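Local coordinates for protein putative aminotransferase (Actinomadura melliaura, PDB 4ZWV) that probably transfers an amino group to a sugar in the biosynthesis of the AT2433 aminopentose, with pyridoxal 5'-phosphate as its cofactor, at residues V10-S13 with P14-D18; S26-G30 with Q31-V35; E362-V365 with A366-S370. One frame throughout, in Å; residues are numbered along the deposited sequence. Where two conformers were deposited one is given.

Contact 1 (V10-S13 with P14-D18)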
ATOM      1  N   VAL A  10       5.988  -8.320 -18.783  1.00 18.13           N
ATOM      2  CA  VAL A  10       6.830  -7.456 -17.964  1.00 16.75           C
ATOM      3  C   VAL A  10       8.050  -6.971 -18.740  1.00 17.63           C
ATOM      4  O   VAL A  10       8.741  -7.764 -19.377  1.00 20.28           O
ATOM      5  CB  VAL A  10       7.301  -8.186 -16.690  1.00 20.63           C
ATOM      6  CG1 VAL A  10       8.191  -7.274 -15.860  1.00 24.11           C
ATOM      7  CG2 VAL A  10       6.112  -8.646 -15.871  1.00 22.74           C
ATOM      8  N   ALA A  11       8.302  -5.664 -18.704  1.00 17.59           N
ATOM      9  CA  ALA A  11       9.510  -5.105 -19.301  1.00 15.49           C
ATOM     10  C   ALA A  11      10.507  -4.720 -18.207  1.00 18.53           C
ATOM     11  O   ALA A  11      10.462  -3.605 -17.681  1.00 19.18           O
ATOM     12  CB  ALA A  11       9.173  -3.893 -20.167  1.00 23.29           C
ATOM     13  N   VAL A  12      11.404  -5.633 -17.855  0.66 18.49           N
ATOM     14  CA  VAL A  12      12.413  -5.310 -16.846  0.66 19.00           C
ATOM     15  C   VAL A  12      13.820  -5.411 -17.440  0.66 14.34           C
ATOM     16  O   VAL A  12      14.244  -6.451 -17.946  0.66 19.12           O
ATOM     17  CB  VAL A  12      12.268  -6.207 -15.591  0.66 20.16           C
ATOM     18  CG1 VAL A  12      12.303  -7.685 -15.962  0.66 23.51           C
ATOM     19  CG2 VAL A  12      13.330  -5.860 -14.542  0.66 15.81           C
ATOM     20  N   SER A  13      14.528  -4.289 -17.387  1.00 14.59           N
ATOM     21  CA  SER A  13      15.837  -4.150 -17.990  1.00 13.77           C
ATOM     22  C   SER A  13      16.852  -5.072 -17.354  1.00 13.79           C
ATOM     23  O   SER A  13      16.812  -5.303 -16.145  1.00 15.73           O
ATOM     24  CB  SER A  13      16.309  -2.704 -17.857  1.00 18.34           C
ATOM     25  OG  SER A  13      17.635  -2.565 -18.318  1.00 20.75           O
ATOM     26  N   PRO A  14      17.790  -5.581 -18.162  1.00 15.88           N
ATOM     27  CA  PRO A  14      18.928  -6.310 -17.602  1.00 19.52           C
ATOM     28  C   PRO A  14      19.857  -5.402 -16.793  1.00 19.09           C
ATOM     29  O   PRO A  14      20.827  -5.893 -16.230  1.00 28.57           O
ATOM     30  CB  PRO A  14      19.636  -6.862 -18.844  1.00 20.49           C
ATOM     31  CG  PRO A  14      19.206  -5.978 -19.959  1.00 24.95           C
ATOM     32  CD  PRO A  14      17.798  -5.579 -19.635  1.00 18.63           C
ATOM     33  N   THR A  15      19.563  -4.107 -16.724  1.00 14.67           N
ATOM     34  CA  THR A  15      20.318  -3.209 -15.858  1.00 14.87           C
ATOM     35  C   THR A  15      19.673  -3.038 -14.483  1.00 14.60           C
ATOM     36  O   THR A  15      20.259  -2.420 -13.599  1.00 17.42           O
ATOM     37  CB  THR A  15      20.481  -1.807 -16.486  1.00 16.26           C
ATOM     38  OG1 THR A  15      19.203  -1.157 -16.545  1.00 18.67           O
ATOM     39  CG2 THR A  15      21.059  -1.897 -17.889  1.00 18.10           C
ATOM     40  N   ALA A  16      18.464  -3.568 -14.296  1.00 13.37           N
ATOM     41  CA  ALA A  16      17.777  -3.415 -13.013  1.00 12.72           C
ATOM     42  C   ALA A  16      18.554  -4.066 -11.868  1.00 12.99           C
ATOM     43  O   ALA A  16      18.593  -3.534 -10.756  1.00 14.27           O
ATOM     44  CB  ALA A  16      16.363  -3.985 -13.085  1.00 12.75           C
ATOM     45  N   LEU A  17      19.167  -5.211 -12.129  1.00 13.61           N
ATOM     46  CA  LEU A  17      19.893  -5.909 -11.068  1.00 13.95           C
ATOM     47  C   LEU A  17      21.045  -5.046 -10.557  1.00 15.41           C
ATOM     48  O   LEU A  17      21.305  -4.999  -9.355  1.00 14.75           O
ATOM     49  CB  LEU A  17      20.397  -7.266 -11.562  1.00 14.69           C
ATOM     50  CG  LEU A  17      20.956  -8.198 -10.481  1.00 15.06           C
ATOM     51  CD1 LEU A  17      19.862  -8.508  -9.458  1.00 14.45           C
ATOM     52  CD2 LEU A  17      21.492  -9.483 -11.115  1.00 15.90           C
ATOM     53  N   ASP A  18      21.725  -4.361 -11.476  1.00 14.58           N
ATOM     54  CA  ASP A  18      22.804  -3.428 -11.127  1.00 14.89           C
ATOM     55  C   ASP A  18      22.288  -2.319 -10.199  1.00 14.20           C
ATOM     56  O   ASP A  18      22.942  -1.972  -9.216  1.00 14.33           O
ATOM     57  CB  ASP A  18      23.410  -2.823 -12.405  1.00 18.67           C
ATOM     58  CG  ASP A  18      24.284  -1.592 -12.139  1.00 20.74           C
ATOM     59  OD1 ASP A  18      23.747  -0.458 -12.122  1.00 28.40           O
ATOM     60  OD2 ASP A  18      25.509  -1.756 -11.977  1.00 24.53           O
TER
HETATM   61  O   HOH W   1      18.309  -6.824 -14.321  1.00 22.23           O

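Contact 2 (S26-G30 with Q31-V35)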
ATOM      1  N   SER A  26      24.185   0.222  -0.423  1.00 18.89           N
ATOM      2  CA  SER A  26      24.089   1.475   0.326  1.00 18.84           C
ATOM      3  C   SER A  26      23.587   1.226   1.739  1.00 19.26           C
ATOM      4  O   SER A  26      23.859   2.007   2.652  1.00 23.06           O
ATOM      5  CB  SER A  26      23.145   2.454  -0.369  1.00 18.40           C
ATOM      6  OG  SER A  26      21.798   2.099  -0.110  1.00 17.83           O
ATOM      7  N   GLY A  27      22.844   0.138   1.910  1.00 18.86           N
ATOM      8  CA  GLY A  27      22.245  -0.190   3.190  1.00 23.82           C
ATOM      9  C   GLY A  27      21.031   0.673   3.491  1.00 26.61           C
ATOM     10  O   GLY A  27      20.461   0.600   4.577  1.00 28.53           O
ATOM     11  N   TYR A  28      20.632   1.505   2.537  1.00 19.19           N
ATOM     12  CA  TYR A  28      19.428   2.300   2.730  1.00 18.72           C
ATOM     13  C   TYR A  28      18.323   1.858   1.770  1.00 16.92           C
ATOM     14  O   TYR A  28      18.388   2.096   0.562  1.00 19.62           O
ATOM     15  CB  TYR A  28      19.716   3.794   2.569  1.00 21.87           C
ATOM     16  CG  TYR A  28      18.533   4.626   3.002  1.00 22.52           C
ATOM     17  CD1 TYR A  28      18.308   4.911   4.347  1.00 22.76           C
ATOM     18  CD2 TYR A  28      17.616   5.089   2.069  1.00 19.66           C
ATOM     19  CE1 TYR A  28      17.207   5.651   4.746  1.00 25.20           C
ATOM     20  CE2 TYR A  28      16.520   5.828   2.455  1.00 20.61           C
ATOM     21  CZ  TYR A  28      16.319   6.107   3.793  1.00 26.56           C
ATOM     22  OH  TYR A  28      15.218   6.843   4.178  1.00 25.51           O
ATOM     23  N   LEU A  29      17.310   1.209   2.334  1.00 16.44           N
ATOM     24  CA  LEU A  29      16.238   0.603   1.552  1.00 18.12           C
ATOM     25  C   LEU A  29      14.975   1.453   1.557  1.00 19.98           C
ATOM     26  O   LEU A  29      14.021   1.148   0.842  1.00 25.16           O
ATOM     27  CB  LEU A  29      15.917  -0.797   2.077  1.00 17.14           C
ATOM     28  CG  LEU A  29      16.726  -1.967   1.492  1.00 24.51           C
ATOM     29  CD1 LEU A  29      18.223  -1.747   1.620  1.00 25.69           C
ATOM     30  CD2 LEU A  29      16.321  -3.275   2.159  1.00 26.33           C
ATOM     31  N   GLY A  30      14.961   2.500   2.373  1.00 16.29           N
ATOM     32  CA  GLY A  30      13.795   3.364   2.472  1.00 16.34           C
ATOM     33  C   GLY A  30      13.647   4.387   1.362  1.00 13.77           C
ATOM     34  O   GLY A  30      14.269   4.304   0.302  1.00 15.28           O
ATOM     35  N   GLN A  31      12.792   5.370   1.613  1.00 14.04           N
ATOM     36  CA  GLN A  31      12.572   6.447   0.666  1.00 12.52           C
ATOM     37  C   GLN A  31      13.708   7.459   0.775  1.00 16.01           C
ATOM     38  O   GLN A  31      13.799   8.186   1.761  1.00 17.99           O
ATOM     39  CB  GLN A  31      11.222   7.099   0.942  1.00 15.63           C
ATOM     40  CG  GLN A  31      10.896   8.264   0.055  1.00 15.52           C
ATOM     41  CD  GLN A  31      10.040   9.273   0.776  1.00 19.03           C
ATOM     42  OE1 GLN A  31       9.125   8.907   1.516  1.00 16.49           O
ATOM     43  NE2 GLN A  31      10.334  10.550   0.572  1.00 26.76           N
ATOM     44  N   GLY A  32      14.585   7.493  -0.224  1.00 14.02           N
ATOM     45  CA  GLY A  32      15.787   8.302  -0.134  1.00 17.07           C
ATOM     46  C   GLY A  32      16.264   8.830  -1.474  1.00 15.44           C
ATOM     47  O   GLY A  32      15.462   9.314  -2.283  1.00 14.88           O
ATOM     48  N   PRO A  33      17.576   8.729  -1.732  1.00 14.55           N
ATOM     49  CA  PRO A  33      18.149   9.356  -2.928  1.00 15.01           C
ATOM     50  C   PRO A  33      17.690   8.755  -4.250  1.00 15.66           C
ATOM     51  O   PRO A  33      17.620   9.502  -5.228  1.00 17.60           O
ATOM     52  CB  PRO A  33      19.665   9.161  -2.742  1.00 17.94           C
ATOM     53  CG  PRO A  33      19.797   8.043  -1.761  1.00 22.43           C
ATOM     54  CD  PRO A  33      18.608   8.153  -0.851  1.00 15.94           C
ATOM     55  N   ARG A  34      17.374   7.465  -4.304  1.00 13.09           N
ATOM     56  CA  ARG A  34      16.923   6.910  -5.578  1.00 12.99           C
ATOM     57  C   ARG A  34      15.522   7.421  -5.913  1.00 11.44           C
ATOM     58  O   ARG A  34      15.227   7.713  -7.065  1.00 12.26           O
ATOM     59  CB  ARG A  34      16.940   5.377  -5.567  1.00 13.34           C
ATOM     60  CG  ARG A  34      18.314   4.751  -5.270  1.00 15.38           C
ATOM     61  CD  ARG A  34      19.289   4.841  -6.452  1.00 16.76           C
ATOM     62  NE  ARG A  34      19.760   6.195  -6.712  1.00 21.18           N
ATOM     63  CZ  ARG A  34      20.668   6.833  -5.984  1.00 21.47           C
ATOM     64  NH1 ARG A  34      21.024   8.067  -6.310  1.00 25.35           N
ATOM     65  NH2 ARG A  34      21.213   6.250  -4.924  1.00 21.01           N
ATOM     66  N   VAL A  35      14.666   7.533  -4.900  1.00 11.68           N
ATOM     67  CA  VAL A  35      13.348   8.120  -5.101  1.00  9.28           C
ATOM     68  C   VAL A  35      13.481   9.546  -5.625  1.00 11.11           C
ATOM     69  O   VAL A  35      12.792   9.927  -6.568  1.00 11.22           O
ATOM     70  CB  VAL A  35      12.526   8.104  -3.802  1.00  8.81           C
ATOM     71  CG1 VAL A  35      11.328   9.069  -3.904  1.00 10.28           C
ATOM     72  CG2 VAL A  35      12.059   6.700  -3.494  1.00 13.47           C
TER

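Contact 3 (E362-V365 with A366-S370)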
ATOM      1  N   GLU A 362       1.884 -10.466 -37.689  1.00 23.39           N
ATOM      2  CA  GLU A 362       1.388 -10.978 -38.960  1.00 25.07           C
ATOM      3  C   GLU A 362       0.520 -12.205 -38.707  1.00 22.19           C
ATOM      4  O   GLU A 362      -0.492 -12.413 -39.377  1.00 26.20           O
ATOM      5  CB  GLU A 362       2.553 -11.318 -39.889  1.00 31.78           C
ATOM      6  CG  GLU A 362       3.222 -10.098 -40.490  1.00 43.48           C
ATOM      7  CD  GLU A 362       4.556 -10.413 -41.138  1.00 57.67           C
ATOM      8  OE1 GLU A 362       4.860 -11.610 -41.334  1.00 61.50           O
ATOM      9  OE2 GLU A 362       5.301  -9.461 -41.452  1.00 61.59           O
ATOM     10  N   HIS A 363       0.902 -12.990 -37.702  1.00 22.63           N
ATOM     11  CA  HIS A 363       0.134 -14.166 -37.317  1.00 24.78           C
ATOM     12  C   HIS A 363      -1.232 -13.772 -36.740  1.00 21.11           C
ATOM     13  O   HIS A 363      -2.245 -14.407 -37.046  1.00 25.31           O
ATOM     14  CB  HIS A 363       0.933 -15.010 -36.311  1.00 23.16           C
ATOM     15  CG  HIS A 363       0.179 -16.180 -35.758  1.00 24.40           C
ATOM     16  ND1 HIS A 363      -0.308 -17.196 -36.551  1.00 27.50           N
ATOM     17  CD2 HIS A 363      -0.150 -16.506 -34.486  1.00 25.45           C
ATOM     18  CE1 HIS A 363      -0.922 -18.087 -35.793  1.00 26.05           C
ATOM     19  NE2 HIS A 363      -0.836 -17.695 -34.535  1.00 27.79           N
ATOM     20  N   VAL A 364      -1.258 -12.716 -35.929  1.00 19.30           N
ATOM     21  CA  VAL A 364      -2.506 -12.212 -35.362  1.00 19.18           C
ATOM     22  C   VAL A 364      -3.449 -11.772 -36.487  1.00 23.63           C
ATOM     23  O   VAL A 364      -4.613 -12.179 -36.531  1.00 22.21           O
ATOM     24  CB  VAL A 364      -2.254 -11.042 -34.393  1.00 17.66           C
ATOM     25  CG1 VAL A 364      -3.567 -10.376 -33.981  1.00 18.68           C
ATOM     26  CG2 VAL A 364      -1.475 -11.527 -33.166  1.00 20.03           C
ATOM     27  N   VAL A 365      -2.930 -10.968 -37.408  1.00 19.27           N
ATOM     28  CA  VAL A 365      -3.729 -10.467 -38.522  1.00 21.23           C
ATOM     29  C   VAL A 365      -4.217 -11.586 -39.434  1.00 22.63           C
ATOM     30  O   VAL A 365      -5.389 -11.616 -39.802  1.00 25.29           O
ATOM     31  CB  VAL A 365      -2.936  -9.437 -39.352  1.00 19.87           C
ATOM     32  CG1 VAL A 365      -3.612  -9.181 -40.700  1.00 25.77           C
ATOM     33  CG2 VAL A 365      -2.787  -8.146 -38.559  1.00 21.19           C
ATOM     34  N   ALA A 366      -3.329 -12.518 -39.779  1.00 22.40           N
ATOM     35  CA  ALA A 366      -3.694 -13.617 -40.668  1.00 24.23           C
ATOM     36  C   ALA A 366      -4.767 -14.503 -40.041  1.00 24.25           C
ATOM     37  O   ALA A 366      -5.682 -14.974 -40.726  1.00 26.93           O
ATOM     38  CB  ALA A 366      -2.467 -14.444 -41.019  1.00 26.11           C
ATOM     39  N   THR A 367      -4.653 -14.720 -38.735  1.00 23.17           N
ATOM     40  CA  THR A 367      -5.617 -15.540 -38.017  1.00 21.53           C
ATOM     41  C   THR A 367      -6.995 -14.881 -38.030  1.00 22.66           C
ATOM     42  O   THR A 367      -7.986 -15.517 -38.382  1.00 27.33           O
ATOM     43  CB  THR A 367      -5.160 -15.799 -36.567  1.00 22.49           C
ATOM     44  OG1 THR A 367      -3.941 -16.552 -36.586  1.00 27.32           O
ATOM     45  CG2 THR A 367      -6.215 -16.586 -35.806  1.00 24.43           C
ATOM     46  N   ILE A 368      -7.050 -13.605 -37.666  1.00 21.89           N
ATOM     47  CA  ILE A 368      -8.310 -12.871 -37.674  1.00 21.92           C
ATOM     48  C   ILE A 368      -8.931 -12.812 -39.072  1.00 23.29           C
ATOM     49  O   ILE A 368     -10.130 -13.057 -39.240  1.00 22.65           O
ATOM     50  CB  ILE A 368      -8.115 -11.439 -37.132  1.00 19.16           C
ATOM     51  CG1 ILE A 368      -7.767 -11.480 -35.642  1.00 20.57           C
ATOM     52  CG2 ILE A 368      -9.371 -10.599 -37.335  1.00 18.99           C
ATOM     53  CD1 ILE A 368      -7.395 -10.130 -35.069  1.00 20.37           C
ATOM     54  N   ARG A 369      -8.117 -12.534 -40.087  1.00 21.38           N
ATOM     55  CA  ARG A 369      -8.661 -12.371 -41.435  1.00 24.43           C
ATOM     56  C   ARG A 369      -9.132 -13.688 -42.058  1.00 26.87           C
ATOM     57  O   ARG A 369      -9.843 -13.674 -43.061  1.00 30.46           O
ATOM     58  CB  ARG A 369      -7.631 -11.693 -42.353  1.00 23.27           C
ATOM     59  CG  ARG A 369      -7.379 -10.230 -41.990  1.00 23.83           C
ATOM     60  CD  ARG A 369      -6.629  -9.469 -43.078  1.00 32.16           C
ATOM     61  NE  ARG A 369      -7.515  -9.131 -44.191  1.00 29.82           N
ATOM     62  CZ  ARG A 369      -8.152  -7.970 -44.327  1.00 25.98           C
ATOM     63  NH1 ARG A 369      -7.992  -7.005 -43.431  1.00 28.82           N
ATOM     64  NH2 ARG A 369      -8.940  -7.764 -45.378  1.00 30.57           N
ATOM     65  N   SER A 370      -8.753 -14.814 -41.464  1.00 27.51           N
ATOM     66  CA  SER A 370      -9.185 -16.113 -41.965  1.00 31.09           C
ATOM     67  C   SER A 370     -10.581 -16.484 -41.457  1.00 32.69           C
ATOM     68  O   SER A 370     -11.143 -17.496 -41.881  1.00 32.74           O
ATOM     69  CB  SER A 370      -8.182 -17.207 -41.579  1.00 29.37           C
ATOM     70  OG  SER A 370      -8.214 -17.482 -40.189  1.00 31.28           O
TER

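Contact 1 (V10-S13 with P14-D18)
Ser13 and Ala16 are the first and last residues of a type I beta turn, closed by the bond from Ala16 N to Ser13 O (3.0 Å, N-H...O angle 164°), with the donor standing well above the carbonyl plane. That oxygen does more than close the turn. A water molecule donates to Ser13 O at 2.8 Å and itself accepts from Leu17 N at 2.9 Å, so the peptide carbonyl is tied to two successive amides, one directly and one through the water.

A second link, between side chains, ties the first residue of the turn to the third. Ser13 OG lies opposite the backbone N about the CA-CB bond (chi1 174°), which swings it past the carbonyl carbon toward the residues that follow. There it meets Thr15 OG1 at 2.8 Å in a hydrogen bond between hydroxyls. Thr15 answers by holding OG1 between its own backbone N and carbonyl carbon (chi1 68°), the rotation that faces this oxygen back toward the serine. Pro14, between the two, brings a ring that fixes its own phi and has no N-H to offer. The apolar part is slight: Val12 is disordered over two conformers, so the approach of its CG2 to Ala16 CB at 3.9 Å is only tentative.

Outside the turn, Asn252 OD1 accepts from Ser13 N, while Thr15 and Ala16 rest on Ala251 of the same helix 243-273. Ala16 also packs on Phe24 of the second subunit, and Leu17 on Leu17 of that subunit. The whole is a worked example of a beta turn that leads an extended N-terminal segment into a helix, here helix 16-26, at the dimer interface of an enzyme of the DegT/DnrJ/EryC1 family.

Contact 2 (S26-G30 with Q31-V35)
Gln31 O is approached by two donors, neither of them strong: Tyr28 OH at 3.1 Å, in a hydrogen bond that remains unsettled because another acceptor also lies within reach of the phenol proton, and Arg221 NH2 in a weak one. The tyrosine reaches this carbonyl because its CG is turned opposite the backbone N (chi1 -170°), which lays the ring alongside Gln31 and Gly32.

Within the loop the ring meets mainly backbone. Gly30 N sits over one face, 3.6 Å above the ring plane and displaced toward the rim, whereas Gln31 C and Gly32 N border the ring edge in its plane. Tyr28 CE2 lies 3.7 Å from Gly32 CA, and Tyr28 CD2 makes a looser approach to Pro33 CD at 4.3 Å. Gly32 suits this spot: a beta carbon on it would run into both Tyr28 CE2 and the proline ring.

The whole segment is a helix-loop-helix connection, and both of its ends show familiar features. At the exit from helix 16-26, Ser26 OG accepts from Tyr28 N (3.0 Å, 164°) to form an ST turn, and Gly27 takes the positive phi of 76° that favours glycine. At the entry to helix 33-46, Gly32 occupies the N-cap position with Pro33 as the first helical residue. The carboxylate of Asp243 accepts there from the amides of Gly32, Arg34 and Val35, joining the start of this helix to that of helix 243-273.

The CA-CB bond of Gln31 leads away from residues 26-30, and its OE1 is hydrogen-bonded to His240 ND1, while Leu29 points away from residues 31-35 and packs on Val23 in helix 16-26 and on Gly195 of the second subunit.

Contact 3 (E362-V365 with A366-S370)
Glu362 to Ala366, His363 to Thr367, Val364 to Ile368 and Val365 to Arg369 are joined by four consecutive backbone hydrogen bonds, each from an N-H to the carbonyl four residues earlier. The straightest runs from Ile368 N to Val364 O (3.0 Å, 172°).

Bonds between side chain and backbone are added to this ladder, whose i to i+4 pattern is that of an alpha helix, here helix 358-369. Thr367 OG1 donates to His363 O at 2.8 Å, so this carbonyl holds two donors, OG1 and Thr367 N, which come from opposite faces of its plane. The threonine can do this because OG1 is placed anti to its own carbonyl carbon and beside its N (chi1 -63°), facing back down the helix. A valine here would keep the shape but is likely to leave His363 O with its backbone bond alone and to lose the oxygen lying against the imidazole. Near the C-terminal end of the helix, Ser370 OG donates to Thr367 O at 2.7 Å, from the same face as Ser370 N.

One contact involves a ring. Thr367 OG1 sits over one face of His363, 3.4 Å above the imidazole plane and shifted toward the rim, with CE1 its nearest ring atom at 3.5 Å. The polar end of the histidine is engaged elsewhere, through NE2 with Ala313 O.

Apolar contacts follow the same four-residue spacing. The side chains of Val364 and Ile368 lie side by side, with CG1 of the valine 4.0 Å from CD1 of the isoleucine; the valine faces Tyr270 of helix 243-273, the isoleucine Phe306 and Met310 of helix 303-312. Val365 CG1 runs alongside the aliphatic part of Arg369, 3.9 Å from its CD, before the arginine bends at chi3 (77°) and carries NH1 to the carbonyl oxygens of Glu273 and Thr275.

In the fold
Contacts 1, 2 and 3 come in that order along the chain. The first leads into helix 16-26 and the second connects that helix to helix 33-46, so they share one element, their centres about 18 Å apart; both touch the second subunit. Contact 3 lies on helix 358-369 near the C-terminus, its centre about 32 Å from that of contact 1 and about 48 Å from that of contact 2, and meets no other chain of the assembly. None touches another, yet helix 243-273 borders all three: its start meets contact 2, its middle contact 1 and its far end contact 3. One long helix thus relates N-terminal elements at the dimer interface to the C-terminal helix.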